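Local structure of intestinal fatty acid binding protein (Rattus norvegicus, 1ICM) at residues K46-E51 against D59-L64; E112-Y117 against K125-K130. The protein binds long-chain fatty acids such as myristate inside a beta-barrel and probably carries them through the cytosol of intestinal cells. All coordinates share one frame; numbering follows the deposited sequence.

Interaction 1 of 2, residues K46-E51 against D59-L64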
# COMPACT_ATOMS: atom_id res chain seq x y z
N LYS A 46 11.49 10.80 7.80
CA LYS A 46 11.45 9.35 7.64
C LYS A 46 10.22 8.72 8.26
O LYS A 46 9.80 9.04 9.37
CB LYS A 46 12.61 8.69 8.37
CG LYS A 46 13.92 8.91 7.66
CD LYS A 46 15.15 8.49 8.45
CE LYS A 46 15.42 7.01 8.38
NZ LYS A 46 16.84 6.72 8.63
N PHE A 47 9.65 7.78 7.58
CA PHE A 47 8.49 7.10 8.07
C PHE A 47 8.78 5.62 8.33
O PHE A 47 9.58 5.02 7.59
CB PHE A 47 7.35 7.11 7.05
CG PHE A 47 6.60 8.42 6.94
CD1 PHE A 47 7.22 9.54 6.39
CD2 PHE A 47 5.28 8.54 7.39
CE1 PHE A 47 6.52 10.74 6.30
CE2 PHE A 47 4.57 9.74 7.31
CZ PHE A 47 5.21 10.86 6.78
N THR A 48 8.09 5.06 9.33
CA THR A 48 8.20 3.66 9.66
C THR A 48 6.79 3.12 9.63
O THR A 48 5.92 3.61 10.35
CB THR A 48 8.82 3.32 11.01
OG1 THR A 48 10.15 3.77 10.99
CG2 THR A 48 8.81 1.80 11.24
N VAL A 49 6.59 2.12 8.77
CA VAL A 49 5.30 1.48 8.61
C VAL A 49 5.46 0.01 8.99
O VAL A 49 6.22 -0.75 8.40
CB VAL A 49 4.68 1.53 7.22
CG1 VAL A 49 3.27 0.93 7.22
CG2 VAL A 49 4.63 2.95 6.65
N LYS A 50 4.74 -0.37 10.02
CA LYS A 50 4.80 -1.74 10.46
C LYS A 50 3.58 -2.35 9.83
O LYS A 50 2.44 -1.97 10.12
CB LYS A 50 4.68 -1.84 11.96
CG LYS A 50 6.06 -1.68 12.56
CD LYS A 50 6.00 -1.30 14.01
CE LYS A 50 7.42 -1.22 14.53
NZ LYS A 50 8.15 -2.45 14.19
N GLU A 51 3.85 -3.30 8.95
CA GLU A 51 2.79 -3.95 8.24
C GLU A 51 2.57 -5.31 8.87
O GLU A 51 3.55 -6.07 9.05
CB GLU A 51 3.27 -4.05 6.77
CG GLU A 51 2.33 -4.85 5.85
CD GLU A 51 2.91 -4.96 4.46
OE1 GLU A 51 3.51 -4.06 3.90
OE2 GLU A 51 2.70 -6.14 3.92
N ASP A 59 8.62 -4.61 8.75
CA ASP A 59 8.77 -3.17 8.87
C ASP A 59 9.16 -2.61 7.49
O ASP A 59 9.96 -3.21 6.73
CB ASP A 59 9.90 -2.83 9.84
CG ASP A 59 9.56 -3.02 11.29
OD1 ASP A 59 8.43 -3.66 11.50
OD2 ASP A 59 10.28 -2.60 12.17
N VAL A 60 8.60 -1.45 7.17
CA VAL A 60 8.92 -0.76 5.93
C VAL A 60 9.41 0.61 6.38
O VAL A 60 8.67 1.35 7.05
CB VAL A 60 7.73 -0.59 5.01
CG1 VAL A 60 8.20 -0.12 3.65
CG2 VAL A 60 6.94 -1.89 4.85
N VAL A 61 10.63 0.97 6.05
CA VAL A 61 11.16 2.27 6.40
C VAL A 61 11.49 3.08 5.14
O VAL A 61 12.16 2.59 4.22
CB VAL A 61 12.45 2.06 7.19
CG1 VAL A 61 13.13 3.39 7.51
CG2 VAL A 61 12.11 1.26 8.45
N PHE A 62 11.05 4.31 5.05
CA PHE A 62 11.38 5.15 3.93
C PHE A 62 11.58 6.64 4.27
O PHE A 62 11.03 7.14 5.24
CB PHE A 62 10.35 5.03 2.81
CG PHE A 62 8.95 5.37 3.15
CD1 PHE A 62 8.52 6.69 3.01
CD2 PHE A 62 8.04 4.41 3.57
CE1 PHE A 62 7.20 7.02 3.27
CE2 PHE A 62 6.71 4.71 3.83
CZ PHE A 62 6.29 6.04 3.69
N GLU A 63 12.41 7.34 3.49
CA GLU A 63 12.64 8.75 3.65
C GLU A 63 11.90 9.42 2.48
O GLU A 63 12.03 8.95 1.33
CB GLU A 63 14.15 9.07 3.58
CG GLU A 63 14.33 10.58 3.76
CD GLU A 63 15.77 11.02 3.86
OE1 GLU A 63 16.65 10.08 4.08
OE2 GLU A 63 16.06 12.20 3.74
N LEU A 64 11.11 10.46 2.71
CA LEU A 64 10.39 11.09 1.60
C LEU A 64 11.32 11.49 0.44
O LEU A 64 12.42 12.00 0.69
CB LEU A 64 9.65 12.35 2.11
CG LEU A 64 8.49 12.07 3.06
CD1 LEU A 64 7.84 13.41 3.40
CD2 LEU A 64 7.44 11.21 2.35
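Phe-47 and Phe-62 pack against each other across an antiparallel beta hairpin of the fatty-acid-binding-protein barrel, on the face of the sheet that looks into the lipid cavity. They form a hydrogen-bonded pair, Phe-47 N reaching Phe-62 O at 2.8 Å and Phe-62 N returning to Phe-47 O at 3.0 Å. The rings do not stack squarely: their planes are nearly parallel, 8° apart, but offset so strongly that little of one ring faces the other, with centroids 5.5 Å apart. The closest approach to the Phe-62 ring is made by the methylene of Phe-47, a CH-pi contact in which CB lies over one face, 3.9 Å from the ring centroid. Phe-62 carries its CG between the backbone N and the carbonyl carbon (chi1 59°), which swings the ring toward strand 46-51 and brings CE2 beside CG2 of Val-49. Through CE1 the Phe-47 ring also touches CG of Leu-64, the residue just past strand 57-63. Val-49 and Val-60, the next hydrogen-bonded pair, extend this apolar surface; bound myristate touches both valines and Phe-62, whose ring also stacks with Trp-82. Glu-51, near the end of this row, turns its carboxylate to the hydroxyl of Tyr-70 and to Arg-56.

The other face, with Lys-46, Thr-48, Val-61 and Glu-63, is more exposed. Here Lys-50 and Asp-59, a non-hydrogen-bonded pair, run side by side and close a salt bridge. A bend at the last torsion of Lys-50 (chi4 -51°) brings the ammonium back to the open edge of the carboxylate, a little out of its plane, where NZ straddles both oxygens in weak hydrogen bonds, 2.9 Å to Asp-59 OD2 and 3.0 Å to Asp-59 OD1.

Interaction 2 of 2, residues E112-Y117 against K125-K130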
# COMPACT_ATOMS: atom_id res chain seq x y z
N GLU A 112 -10.85 8.25 8.35
CA GLU A 112 -10.45 7.04 7.63
C GLU A 112 -9.17 7.30 6.84
O GLU A 112 -8.94 8.44 6.41
CB GLU A 112 -11.55 6.59 6.62
CG GLU A 112 -12.75 5.95 7.35
CD GLU A 112 -13.90 5.51 6.48
OE1 GLU A 112 -14.12 6.26 5.44
OE2 GLU A 112 -14.58 4.52 6.74
N LEU A 113 -8.36 6.26 6.58
CA LEU A 113 -7.17 6.34 5.73
C LEU A 113 -7.55 5.67 4.39
O LEU A 113 -8.03 4.52 4.37
CB LEU A 113 -5.94 5.69 6.38
CG LEU A 113 -4.85 5.37 5.41
CD1 LEU A 113 -4.19 6.70 5.13
CD2 LEU A 113 -3.80 4.55 6.13
N ILE A 114 -7.44 6.38 3.25
CA ILE A 114 -7.82 5.77 1.99
C ILE A 114 -6.57 5.52 1.19
O ILE A 114 -5.80 6.46 1.04
CB ILE A 114 -8.72 6.66 1.17
CG1 ILE A 114 -9.96 7.01 2.01
CG2 ILE A 114 -9.01 5.95 -0.18
CD1 ILE A 114 -10.91 7.96 1.30
N GLN A 115 -6.37 4.26 0.76
CA GLN A 115 -5.19 3.93 -0.02
C GLN A 115 -5.68 3.57 -1.41
O GLN A 115 -6.43 2.60 -1.56
CB GLN A 115 -4.37 2.72 0.48
CG GLN A 115 -3.52 3.00 1.72
CD GLN A 115 -2.43 1.98 2.02
OE1 GLN A 115 -1.51 2.52 2.79
NE2 GLN A 115 -2.38 0.78 1.62
N THR A 116 -5.29 4.33 -2.43
CA THR A 116 -5.76 4.00 -3.77
C THR A 116 -4.56 3.53 -4.59
O THR A 116 -3.44 4.06 -4.45
CB THR A 116 -6.27 5.30 -4.45
OG1 THR A 116 -7.34 5.77 -3.68
CG2 THR A 116 -6.91 5.04 -5.80
N TYR A 117 -4.81 2.57 -5.47
CA TYR A 117 -3.76 2.10 -6.36
C TYR A 117 -4.26 2.13 -7.83
O TYR A 117 -5.44 1.91 -8.13
CB TYR A 117 -3.37 0.61 -6.14
CG TYR A 117 -3.22 0.09 -4.71
CD1 TYR A 117 -2.28 0.67 -3.85
CD2 TYR A 117 -3.98 -0.98 -4.25
CE1 TYR A 117 -2.11 0.20 -2.54
CE2 TYR A 117 -3.81 -1.48 -2.95
CZ TYR A 117 -2.88 -0.87 -2.09
OH TYR A 117 -2.71 -1.33 -0.79
N LYS A 125 -9.12 0.37 -4.30
CA LYS A 125 -8.91 1.09 -3.05
C LYS A 125 -9.05 0.11 -1.88
O LYS A 125 -9.82 -0.90 -1.92
CB LYS A 125 -10.02 2.09 -2.77
CG LYS A 125 -10.34 3.01 -3.92
CD LYS A 125 -10.77 4.34 -3.34
CE LYS A 125 -11.83 5.03 -4.16
NZ LYS A 125 -11.47 5.25 -5.57
N ARG A 126 -8.31 0.46 -0.82
CA ARG A 126 -8.37 -0.22 0.47
C ARG A 126 -8.64 0.89 1.48
O ARG A 126 -7.86 1.84 1.54
CB ARG A 126 -7.10 -0.98 0.84
CG ARG A 126 -6.87 -2.06 -0.23
CD ARG A 126 -6.12 -3.28 0.31
NE ARG A 126 -7.04 -4.16 1.03
CZ ARG A 126 -6.54 -5.17 1.72
NH1 ARG A 126 -5.20 -5.32 1.70
NH2 ARG A 126 -7.35 -6.00 2.35
N ILE A 127 -9.73 0.81 2.23
CA ILE A 127 -10.03 1.85 3.23
C ILE A 127 -9.84 1.34 4.67
O ILE A 127 -10.37 0.28 5.03
CB ILE A 127 -11.44 2.33 2.91
CG1 ILE A 127 -11.46 2.90 1.49
CG2 ILE A 127 -11.92 3.32 3.99
CD1 ILE A 127 -12.84 3.05 0.87
N PHE A 128 -9.10 2.05 5.53
CA PHE A 128 -8.82 1.63 6.90
C PHE A 128 -9.49 2.50 7.94
O PHE A 128 -9.71 3.69 7.66
CB PHE A 128 -7.32 1.84 7.15
CG PHE A 128 -6.44 1.07 6.18
CD1 PHE A 128 -6.33 1.42 4.82
CD2 PHE A 128 -5.71 -0.04 6.61
CE1 PHE A 128 -5.52 0.69 3.94
CE2 PHE A 128 -4.90 -0.79 5.75
CZ PHE A 128 -4.81 -0.42 4.40
N LYS A 129 -9.81 1.93 9.11
CA LYS A 129 -10.41 2.70 10.19
C LYS A 129 -9.35 2.85 11.25
O LYS A 129 -8.52 1.98 11.41
CB LYS A 129 -11.63 2.05 10.80
CG LYS A 129 -12.90 2.45 10.07
CD LYS A 129 -14.08 1.69 10.65
CE LYS A 129 -15.25 1.65 9.69
NZ LYS A 129 -15.65 2.99 9.23
N LYS A 130 -9.34 3.98 11.95
CA LYS A 130 -8.34 4.14 12.99
C LYS A 130 -8.78 3.33 14.20
O LYS A 130 -9.96 3.26 14.54
CB LYS A 130 -8.23 5.61 13.37
CG LYS A 130 -6.80 6.06 13.64
CD LYS A 130 -6.84 7.55 13.96
CE LYS A 130 -5.53 8.29 13.79
NZ LYS A 130 -5.83 9.72 13.65
O HOH W 1 -2.88 -4.10 -0.03
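The Phe-128 ring meets strand 112-117 at its edge, where the carbonyl oxygen of Leu-113 lies in the ring plane, 3.6 Å from Phe-128 CD1. Further round, Gln-115 crosses the ring obliquely: its CG comes within 3.8 Å of Phe-128 CE1, while the amide plane is turned 67° from the ring. The extended glutamine chain carries OE1 to Arg-106 and lets NE2 make a weak hydrogen bond to Tyr-117 OH. At the edge of the Arg-126 guanidinium, in its plane, a water accepts from NH1 at 3.1 Å and also bonds to Tyr-117 OH at 2.9 Å. The planes of guanidinium and tyrosine ring stand 54° apart, and the arginine's CG lies obliquely beside Tyr-117 CE2. Asn-11 and Asp-34 take further N-H groups of Arg-126, which would fix its rotation.

Beneath these groups, Leu-113 with Phe-128 and Gln-115 with Arg-126 are hydrogen-bonded pairs. On the opposite face, Ile-114 CG2 and Thr-116 OG1 line the aliphatic chain of Lys-125, whose ammonium goes to Glu-123. Glu-112 lays its carboxylate against Ile-127 CG2 and takes Lys-129 NZ on the anti side of OE2, at 3.1 Å and 22° out of the carboxylate plane; the same oxygen also pairs with Arg-10. An alanine in place of Glu-112 would probably leave the ammonium of Lys-129 and the guanidinium of Arg-10 without this shared anion and uncover the methyl of Ile-127.

The whole is an antiparallel beta hairpin of the cytosolic fatty-acid-binding-protein barrel, its inner face bearing the polar network of Gln-115, Tyr-117 and Arg-126 and Tyr-117 itself touching bound myristate.

Both contacts are hairpins of one antiparallel sheet, and they follow in series along the chain: the first hairpin is complete well before the chain enters the second. Their centres lie about 17 Å apart, with nearest atoms about 7 Å apart, so they do not meet directly. Across the sheet, strands 37-43 and 4-12 stand between the two: strand 46-52 neighbours 37-43, and strand 122-130 neighbours 4-12, where the last strand of the chain closes against the first. The same myristate touches residues of both, Val-49, Val-60 and Phe-62 in interaction 1 and Tyr-117 in interaction 2, so two hairpins distant in sequence contribute to one binding cavity, as in other members of the family.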